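Local atomic coordinates of putative general stress protein 26 (PDB entry 2QEA), a protein that is of unproven function but is probably a flavin-binding oxidoreductase-like protein, possibly linked to general stress. Residues T83-T88 and K118-S123. Numbering follows the deposited sequence. Where two conformers were deposited one is given.
Sequences TLERST and KFTPAS
Two neighbouring antiparallel strands of the antiparallel sheet of a pyridoxamine 5'-phosphate oxidase-like fold, 76-87 and 114-129, meet here with T83, L84 and E85 opposite T120, F119 and K118. T83 and T120 form a hydrogen-bonded pair: T120 N reaches T83 O at 3.0 Å, nearly straight and in the carbonyl plane, while T83 N comes to T120 O at 3.0 Å from above the T120 carbonyl plane. E85 and K118 repeat the pattern, with K118 N to E85 O at 2.9 Å, almost along the C=O axis, and a more bent return bond of 3.1 Å from E85 N to K118 O (136° at the hydrogen). Between them lies the non-hydrogen-bonded pair L84-F119. Both side chains start anti to the backbone N and cross at about a right angle, L84 CD1 resting 4.1 Å from F119 CB; this buried face continues onto L21 of strand 19-23. The other face carries T83, E85, K118 and T120 and is partly exposed. There K118 runs fully extended beside E85, pointing the same way, yet E85 OE2 and K118 NZ stay 5.2 Å apart, too far for a salt bridge, though the opposite charges probably attract each other weakly. A water hydrogen-bonds to T83 O (2.8 Å) and to T120 OG1 (2.7 Å), bridging the strands. Further along, A122 and S123 both face D81 in a classic beta bulge.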
ATOM      1  N   THR A  83      -8.913   7.371  13.198  1.00 47.69           N
ATOM      2  CA  THR A  83      -8.342   8.110  14.326  1.00 47.89           C
ATOM      3  C   THR A  83      -7.176   7.314  14.919  1.00 48.21           C
ATOM      4  O   THR A  83      -7.358   6.149  15.277  1.00 49.02           O
ATOM      5  CB  THR A  83      -9.402   8.326  15.428  1.00 47.84           C
ATOM      6  OG1 THR A  83     -10.561   8.957  14.865  1.00 49.80           O
ATOM      7  CG2 THR A  83      -8.854   9.193  16.565  1.00 47.91           C
ATOM      8  N   LEU A  84      -5.999   7.942  15.008  1.00 47.89           N
ATOM      9  CA  LEU A  84      -4.798   7.338  15.607  1.00 47.73           C
ATOM     10  C   LEU A  84      -4.618   7.935  17.007  1.00 48.07           C
ATOM     11  O   LEU A  84      -4.828   9.135  17.202  1.00 47.66           O
ATOM     12  CB  LEU A  84      -3.557   7.612  14.751  1.00 47.34           C
ATOM     13  CG  LEU A  84      -2.255   6.890  15.121  1.00 47.51           C
ATOM     14  CD1 LEU A  84      -2.394   5.382  14.948  1.00 44.45           C
ATOM     15  CD2 LEU A  84      -1.101   7.409  14.274  1.00 46.96           C
ATOM     16  N   GLU A  85      -4.223   7.095  17.967  1.00 48.54           N
ATOM     17  CA  GLU A  85      -4.021   7.521  19.358  1.00 48.83           C
ATOM     18  C   GLU A  85      -3.106   6.594  20.153  1.00 49.08           C
ATOM     19  O   GLU A  85      -2.863   5.455  19.742  1.00 48.62           O
ATOM     20  CB  GLU A  85      -5.377   7.599  20.081  1.00 48.56           C
ATOM     21  CG  GLU A  85      -6.163   6.279  20.124  1.00 49.61           C
ATOM     22  CD  GLU A  85      -7.517   6.410  20.799  1.00 49.44           C
ATOM     23  OE1 GLU A  85      -7.581   6.943  21.927  1.00 50.88           O
ATOM     24  OE2 GLU A  85      -8.516   5.943  20.213  1.00 50.95           O
ATOM     25  N   ARG A  86      -2.622   7.107  21.289  1.00 49.61           N
ATOM     26  CA  ARG A  86      -1.796   6.367  22.247  0.50 49.76           C
ATOM     27  C   ARG A  86      -2.719   5.369  22.962  1.00 49.70           C
ATOM     28  O   ARG A  86      -3.888   5.690  23.198  1.00 49.77           O
ATOM     29  CB  ARG A  86      -1.233   7.338  23.308  0.50 50.21           C
ATOM     30  CG  ARG A  86       0.096   6.960  23.960  0.50 51.06           C
ATOM     31  CD  ARG A  86       1.281   7.451  23.130  0.50 52.10           C
ATOM     32  NE  ARG A  86       2.514   7.556  23.915  0.50 52.47           N
ATOM     33  CZ  ARG A  86       3.658   8.114  23.498  0.50 51.07           C
ATOM     34  NH1 ARG A  86       3.782   8.627  22.269  0.50 50.58           N
ATOM     35  NH2 ARG A  86       4.702   8.161  24.325  0.50 50.93           N
ATOM     36  N   SER A  87      -2.192   4.206  23.339  1.00 49.88           N
ATOM     37  CA  SER A  87      -2.948   3.216  24.106  1.00 49.56           C
ATOM     38  C   SER A  87      -2.075   2.710  25.250  1.00 50.17           C
ATOM     39  O   SER A  87      -0.918   2.343  25.025  1.00 50.57           O
ATOM     40  CB  SER A  87      -3.390   2.050  23.231  1.00 49.23           C
ATOM     41  OG  SER A  87      -4.215   1.169  23.974  1.00 47.38           O
ATOM     42  N   THR A  88      -2.634   2.719  26.464  1.00 50.73           N
ATOM     43  CA  THR A  88      -1.981   2.192  27.670  1.00 50.90           C
ATOM     44  C   THR A  88      -2.651   0.858  28.075  1.00 51.28           C
ATOM     45  O   THR A  88      -2.684   0.507  29.257  1.00 51.42           O
ATOM     46  CB  THR A  88      -2.052   3.224  28.826  1.00 50.96           C
ATOM     47  OG1 THR A  88      -3.422   3.468  29.173  1.00 50.71           O
ATOM     48  CG2 THR A  88      -1.389   4.538  28.420  1.00 49.69           C
ATOM     49  N   LYS A 118      -3.135   2.846  18.464  1.00 45.04           N
ATOM     50  CA  LYS A 118      -4.434   2.258  18.118  1.00 44.63           C
ATOM     51  C   LYS A 118      -5.082   3.098  17.014  1.00 44.66           C
ATOM     52  O   LYS A 118      -5.348   4.287  17.222  1.00 44.52           O
ATOM     53  CB  LYS A 118      -5.337   2.237  19.360  1.00 44.54           C
ATOM     54  CG  LYS A 118      -6.720   1.591  19.173  1.00 44.53           C
ATOM     55  CD  LYS A 118      -7.563   1.701  20.441  1.00 44.82           C
ATOM     56  CE  LYS A 118      -8.923   1.033  20.270  1.00 44.44           C
ATOM     57  NZ  LYS A 118      -9.755   1.097  21.502  1.00 42.71           N
ATOM     58  N   PHE A 119      -5.319   2.476  15.856  1.00 44.62           N
ATOM     59  CA  PHE A 119      -5.981   3.114  14.715  1.00 44.62           C
ATOM     60  C   PHE A 119      -7.392   2.538  14.606  1.00 44.48           C
ATOM     61  O   PHE A 119      -7.547   1.340  14.358  1.00 45.17           O
ATOM     62  CB  PHE A 119      -5.210   2.869  13.414  1.00 44.70           C
ATOM     63  CG  PHE A 119      -5.851   3.497  12.205  1.00 45.58           C
ATOM     64  CD1 PHE A 119      -5.613   4.837  11.894  1.00 45.49           C
ATOM     65  CD2 PHE A 119      -6.715   2.757  11.384  1.00 45.81           C
ATOM     66  CE1 PHE A 119      -6.222   5.431  10.779  1.00 46.33           C
ATOM     67  CE2 PHE A 119      -7.327   3.340  10.267  1.00 43.76           C
ATOM     68  CZ  PHE A 119      -7.080   4.681   9.961  1.00 45.78           C
ATOM     69  N   THR A 120      -8.402   3.389  14.791  1.00 43.91           N
ATOM     70  CA  THR A 120      -9.809   2.996  14.680  1.00 43.47           C
ATOM     71  C   THR A 120     -10.296   3.485  13.312  1.00 44.16           C
ATOM     72  O   THR A 120     -10.356   4.698  13.102  1.00 44.42           O
ATOM     73  CB  THR A 120     -10.676   3.632  15.799  1.00 42.80           C
ATOM     74  OG1 THR A 120     -10.189   3.219  17.082  1.00 41.15           O
ATOM     75  CG2 THR A 120     -12.137   3.213  15.658  1.00 39.26           C
ATOM     76  N   PRO A 121     -10.592   2.562  12.362  1.00 45.04           N
ATOM     77  CA  PRO A 121     -11.128   3.021  11.076  1.00 44.85           C
ATOM     78  C   PRO A 121     -12.552   3.582  11.197  1.00 45.32           C
ATOM     79  O   PRO A 121     -13.377   3.027  11.933  1.00 44.50           O
ATOM     80  CB  PRO A 121     -11.124   1.747  10.212  1.00 44.84           C
ATOM     81  CG  PRO A 121     -10.225   0.806  10.903  1.00 45.37           C
ATOM     82  CD  PRO A 121     -10.423   1.096  12.348  1.00 45.65           C
ATOM     83  N   ALA A 122     -12.797   4.691  10.498  1.00 45.72           N
ATOM     84  CA  ALA A 122     -14.102   5.355  10.436  1.00 46.00           C
ATOM     85  C   ALA A 122     -14.804   4.944   9.146  1.00 46.57           C
ATOM     86  O   ALA A 122     -15.975   4.557   9.165  1.00 46.55           O
ATOM     87  CB  ALA A 122     -13.924   6.858  10.476  1.00 45.85           C
ATOM     88  N   SER A 123     -14.081   5.058   8.031  1.00 47.26           N
ATOM     89  CA  SER A 123     -14.575   4.675   6.703  1.00 48.13           C
ATOM     90  C   SER A 123     -13.428   4.435   5.722  1.00 48.02           C
ATOM     91  O   SER A 123     -12.268   4.703   6.041  1.00 47.78           O
ATOM     92  CB  SER A 123     -15.501   5.760   6.158  1.00 48.44           C
ATOM     93  OG  SER A 123     -14.835   7.011   6.121  1.00 50.78           O
TER
HETATM   94  O   HOH W   1      -8.090   4.827  17.583  1.00 38.58           O